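Manganese-binding protein (Chlamydia trachomatis, PDB 6NSI) binds ferrous iron by preference, and also manganese and nickel, and delivers them to the membrane permease of an ABC transporter for import into the cell. Local coordinates at residues A[81-86]-A[114-119]. Numbering follows the deposited sequence.
Sequences GQRLLN and VKEMAA
With CG of E116 anti to the carbonyl carbon (chi1 -59°) and its chain folded at chi2 (-62°), OE1 of E116 comes to lie beside CB of R83, at 3.8 Å; the R83 side chain runs extended from CG to NE. The contact joins two helices of this metal-binding protein, probably of the solute-binding protein 9 family: the short helix 80-85, which follows the edge strand 77-79 of the parallel sheet, and the long helix 107-124. They approach at R83 and E116, whose CA atoms lie 7.3 Å apart. L84 supplies the apolar part: one branch, CD2, rests 3.8 Å from CG of E116, and the side chain also packs on A112, A113, C89 and F90, a buried setting that suits leucine. Glutamate fits beside it because its CG methylene meets the leucine while its carboxylate stays at the partly exposed margin. The two charged groups are not in direct contact, NH1 of R83 being 5.0 Å from OE1 of E116. OE2 of E116 instead forms a salt bridge with K87, so arginine and lysine together probably favour the ionised carboxylate. Arginine's long chain carries its charge to a water that spans the gap, lying at the guanidinium edge and in its plane: it accepts from NH1 of R83 at 2.6 Å and donates to OE1 of E116 at 2.8 Å, with a longer bond to the backbone O of E116 at 3.3 Å.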
loop_
_atom_site.group_PDB
_atom_site.type_symbol
_atom_site.label_atom_id
_atom_site.label_comp_id
_atom_site.label_asym_id
_atom_site.label_seq_id
_atom_site.Cartn_x
_atom_site.Cartn_y
_atom_site.Cartn_z
ATOM N N GLY A 81 -0.675 -11.962 1.713
ATOM C CA GLY A 81 0.723 -11.886 1.303
ATOM C C GLY A 81 1.418 -13.235 1.296
ATOM O O GLY A 81 2.264 -13.506 0.436
ATOM N N GLN A 82 1.079 -14.101 2.253
ATOM C CA GLN A 82 1.679 -15.429 2.274
ATOM C C GLN A 82 1.162 -16.280 1.121
ATOM O O GLN A 82 1.936 -17.002 0.479
ATOM C CB GLN A 82 1.400 -16.115 3.608
ATOM C CG GLN A 82 2.156 -17.420 3.772
ATOM C CD GLN A 82 3.657 -17.231 3.646
ATOM O OE1 GLN A 82 4.233 -16.332 4.265
ATOM N NE2 GLN A 82 4.298 -18.075 2.833
ATOM N N ARG A 83 -0.139 -16.203 0.838
ATOM C CA ARG A 83 -0.688 -16.940 -0.296
ATOM C C ARG A 83 -0.076 -16.463 -1.609
ATOM O O ARG A 83 0.243 -17.274 -2.486
ATOM C CB ARG A 83 -2.207 -16.805 -0.314
ATOM C CG ARG A 83 -2.869 -17.391 0.926
ATOM C CD ARG A 83 -4.351 -17.620 0.720
ATOM N NE ARG A 83 -4.979 -18.173 1.925
ATOM C CZ ARG A 83 -6.154 -18.807 1.942
ATOM N NH1 ARG A 83 -6.843 -18.976 0.822
ATOM N NH2 ARG A 83 -6.643 -19.273 3.085
ATOM N N LEU A 84 0.122 -15.150 -1.752
ATOM C CA LEU A 84 0.791 -14.636 -2.941
ATOM C C LEU A 84 2.242 -15.104 -3.000
ATOM O O LEU A 84 2.756 -15.429 -4.078
ATOM C CB LEU A 84 0.705 -13.112 -2.959
ATOM C CG LEU A 84 -0.672 -12.554 -3.295
ATOM C CD1 LEU A 84 -0.623 -11.035 -3.270
ATOM C CD2 LEU A 84 -1.111 -13.065 -4.656
ATOM N N LEU A 85 2.913 -15.162 -1.849
ATOM C CA LEU A 85 4.283 -15.661 -1.827
ATOM C C LEU A 85 4.334 -17.155 -2.125
ATOM O O LEU A 85 5.300 -17.628 -2.737
ATOM C CB LEU A 85 4.939 -15.354 -0.477
ATOM C CG LEU A 85 5.596 -13.974 -0.331
ATOM C CD1 LEU A 85 6.374 -13.872 0.977
ATOM C CD2 LEU A 85 6.500 -13.652 -1.524
ATOM N N ASN A 86 3.296 -17.900 -1.730
ATOM C CA ASN A 86 3.222 -19.337 -1.980
ATOM C C ASN A 86 3.224 -19.671 -3.471
ATOM O O ASN A 86 3.348 -20.848 -3.831
ATOM C CB ASN A 86 1.957 -19.924 -1.323
ATOM C CG ASN A 86 2.106 -20.151 0.191
ATOM O OD1 ASN A 86 3.095 -19.749 0.812
ATOM N ND2 ASN A 86 1.104 -20.804 0.785
ATOM N N VAL A 114 -6.322 -9.668 -4.872
ATOM C CA VAL A 114 -7.769 -9.767 -5.011
ATOM C C VAL A 114 -8.168 -11.130 -5.567
ATOM O O VAL A 114 -9.211 -11.684 -5.182
ATOM C CB VAL A 114 -8.284 -8.601 -5.870
ATOM C CG1 VAL A 114 -9.730 -8.813 -6.256
ATOM C CG2 VAL A 114 -8.121 -7.289 -5.096
ATOM N N LYS A 115 -7.314 -11.717 -6.401
ATOM C CA LYS A 115 -7.594 -13.068 -6.940
ATOM C C LYS A 115 -7.672 -14.045 -5.772
ATOM O O LYS A 115 -8.538 -14.890 -5.794
ATOM C CB LYS A 115 -6.539 -13.506 -7.955
ATOM C CG LYS A 115 -7.098 -14.270 -9.143
ATOM C CD LYS A 115 -6.079 -14.571 -10.202
ATOM C CE LYS A 115 -5.301 -13.339 -10.599
ATOM N NZ LYS A 115 -6.136 -12.373 -11.347
ATOM N N GLU A 116 -6.782 -13.907 -4.795
ATOM C CA GLU A 116 -6.807 -14.783 -3.628
ATOM C C GLU A 116 -8.022 -14.503 -2.754
ATOM O O GLU A 116 -8.620 -15.433 -2.204
ATOM C CB GLU A 116 -5.522 -14.619 -2.819
ATOM C CG GLU A 116 -4.263 -14.931 -3.600
ATOM C CD GLU A 116 -4.225 -16.366 -4.077
ATOM O OE1 GLU A 116 -4.586 -17.272 -3.293
ATOM O OE2 GLU A 116 -3.840 -16.584 -5.242
ATOM N N MET A 117 -8.394 -13.228 -2.600
ATOM C CA MET A 117 -9.623 -12.890 -1.888
ATOM C C MET A 117 -10.821 -13.621 -2.486
ATOM O O MET A 117 -11.568 -14.296 -1.772
ATOM C CB MET A 117 -9.868 -11.386 -1.927
ATOM C CG MET A 117 -8.767 -10.512 -1.311
ATOM S SD MET A 117 -9.294 -8.792 -1.427
ATOM C CE MET A 117 -7.716 -7.918 -1.478
ATOM N N ALA A 118 -11.027 -13.476 -3.797
ATOM C CA ALA A 118 -12.147 -14.142 -4.463
ATOM C C ALA A 118 -12.117 -15.646 -4.235
ATOM O O ALA A 118 -13.129 -16.251 -3.854
ATOM C CB ALA A 118 -12.120 -13.836 -5.958
ATOM N N ALA A 119 -10.964 -16.274 -4.479
ATOM C CA ALA A 119 -10.870 -17.718 -4.300
ATOM C C ALA A 119 -11.223 -18.099 -2.871
ATOM O O ALA A 119 -12.078 -18.962 -2.637
ATOM C CB ALA A 119 -9.467 -18.204 -4.664
HETATM O O HOH W 1 -6.606 -17.954 -1.539
#